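Local coordinates for cell shape-determining protein MreC (Listeria monocytogenes, PDB 2J5U) that is probably involved in forming and maintaining cell shape, at residues I110-T115 / T122-T127. Sequence-based numbering, arbitrary orientation.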
# COMPACT_ATOMS: atom_id res chain seq x y z
N ILE A 110 39.40 -27.22 -60.65
CA ILE A 110 39.88 -27.48 -62.01
C ILE A 110 38.77 -27.79 -63.02
O ILE A 110 39.01 -27.78 -64.23
CB ILE A 110 40.92 -28.63 -62.05
CG1 ILE A 110 40.26 -29.97 -61.76
CG2 ILE A 110 42.04 -28.33 -61.08
CD1 ILE A 110 41.11 -31.15 -62.08
N GLY A 111 37.56 -28.08 -62.56
CA GLY A 111 36.51 -28.35 -63.52
C GLY A 111 35.27 -29.00 -62.97
O GLY A 111 35.03 -28.95 -61.76
N LYS A 112 34.49 -29.60 -63.86
CA LYS A 112 33.27 -30.27 -63.44
C LYS A 112 33.05 -31.53 -64.25
O LYS A 112 33.46 -31.62 -65.40
CB LYS A 112 32.06 -29.35 -63.58
CG LYS A 112 31.60 -29.09 -64.99
CD LYS A 112 30.24 -28.41 -64.96
CE LYS A 112 29.71 -28.16 -66.36
NZ LYS A 112 30.68 -27.38 -67.20
N VAL A 113 32.38 -32.50 -63.64
CA VAL A 113 32.11 -33.74 -64.33
C VAL A 113 31.07 -33.51 -65.42
O VAL A 113 30.06 -32.86 -65.21
CB VAL A 113 31.59 -34.78 -63.35
CG1 VAL A 113 31.37 -36.10 -64.05
CG2 VAL A 113 32.58 -34.95 -62.22
N THR A 114 31.32 -34.03 -66.61
CA THR A 114 30.36 -33.86 -67.69
C THR A 114 29.63 -35.15 -68.03
O THR A 114 28.41 -35.19 -67.96
CB THR A 114 31.01 -33.27 -68.95
OG1 THR A 114 32.23 -33.97 -69.25
CG2 THR A 114 31.32 -31.81 -68.75
N THR A 115 30.35 -36.19 -68.41
CA THR A 115 29.69 -37.45 -68.73
C THR A 115 30.29 -38.56 -67.90
O THR A 115 31.50 -38.59 -67.67
CB THR A 115 29.82 -37.81 -70.20
OG1 THR A 115 31.19 -38.07 -70.50
CG2 THR A 115 29.34 -36.66 -71.06
N THR A 122 34.32 -38.16 -67.62
CA THR A 122 34.95 -37.05 -68.31
C THR A 122 34.74 -35.79 -67.50
O THR A 122 33.65 -35.58 -66.97
CB THR A 122 34.30 -36.85 -69.71
OG1 THR A 122 34.47 -38.04 -70.49
CG2 THR A 122 34.93 -35.69 -70.44
N VAL A 123 35.76 -34.95 -67.39
CA VAL A 123 35.59 -33.71 -66.68
C VAL A 123 36.09 -32.56 -67.56
O VAL A 123 37.17 -32.63 -68.17
CB VAL A 123 36.29 -33.71 -65.25
CG1 VAL A 123 36.86 -35.05 -64.95
CG2 VAL A 123 37.34 -32.64 -65.15
N GLU A 124 35.26 -31.53 -67.64
CA GLU A 124 35.56 -30.36 -68.44
C GLU A 124 36.34 -29.38 -67.58
O GLU A 124 35.87 -28.99 -66.51
CB GLU A 124 34.26 -29.73 -68.93
CG GLU A 124 34.46 -28.46 -69.69
CD GLU A 124 33.49 -28.32 -70.84
OE1 GLU A 124 33.51 -29.21 -71.73
OE2 GLU A 124 32.71 -27.34 -70.84
N LEU A 125 37.51 -28.99 -68.06
CA LEU A 125 38.40 -28.08 -67.35
C LEU A 125 38.03 -26.61 -67.46
O LEU A 125 37.40 -26.19 -68.42
CB LEU A 125 39.82 -28.27 -67.85
CG LEU A 125 40.38 -29.69 -67.79
CD1 LEU A 125 41.75 -29.70 -68.42
CD2 LEU A 125 40.43 -30.18 -66.36
N LEU A 126 38.44 -25.82 -66.47
CA LEU A 126 38.15 -24.40 -66.50
C LEU A 126 38.74 -23.81 -67.77
O LEU A 126 38.14 -22.92 -68.38
CB LEU A 126 38.75 -23.70 -65.26
CG LEU A 126 38.07 -24.06 -63.94
CD1 LEU A 126 38.74 -23.36 -62.76
CD2 LEU A 126 36.61 -23.63 -64.03
N THR A 127 39.91 -24.31 -68.17
CA THR A 127 40.59 -23.82 -69.37
C THR A 127 39.90 -24.21 -70.69
O THR A 127 40.39 -23.88 -71.77
CB THR A 127 42.06 -24.32 -69.45
OG1 THR A 127 42.09 -25.75 -69.39
CG2 THR A 127 42.88 -23.75 -68.31
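Lys112 and Glu124 form a hydrogen-bonded pair of this antiparallel hairpin: Lys112 N donates to Glu124 O (3.0 Å), and Glu124 N returns a bond to Lys112 O (2.9 Å). Their side chains run alongside one another, pointing the same way, yet Lys112 NZ stays 4.2 Å from Glu124 OE2, too far for a salt bridge, though the opposite charges probably attract. Such long polar chains suit this partly exposed face. Toward the turn, Thr122 O accepts an almost straight bond from Thr114 N (2.8 Å, 175° at the hydrogen). Thr114 OG1 adds a weak second one, because chi1 of 47° sets the hydroxyl between backbone N and carbonyl carbon. Thr114 CG2 meanwhile rests on Glu124 CB (3.6 Å), threonine thus serving with both branches. Gly111 faces Leu125 in a non-hydrogen-bonded pair, its CA 3.1 Å from Glu124 O; a CB at this place would run into that oxygen, and the backbone angles themselves favour glycine. Branched, apolar Val113 and Val123 share the buried face, where both touch Val103 of strand 102-105. Ile110 and Gly111 together oppose Val103 as a classic beta bulge. The hairpin of strands 108-116 and 121-125 lies between strands 102-105 and 86-89 in the closed six-stranded barrel.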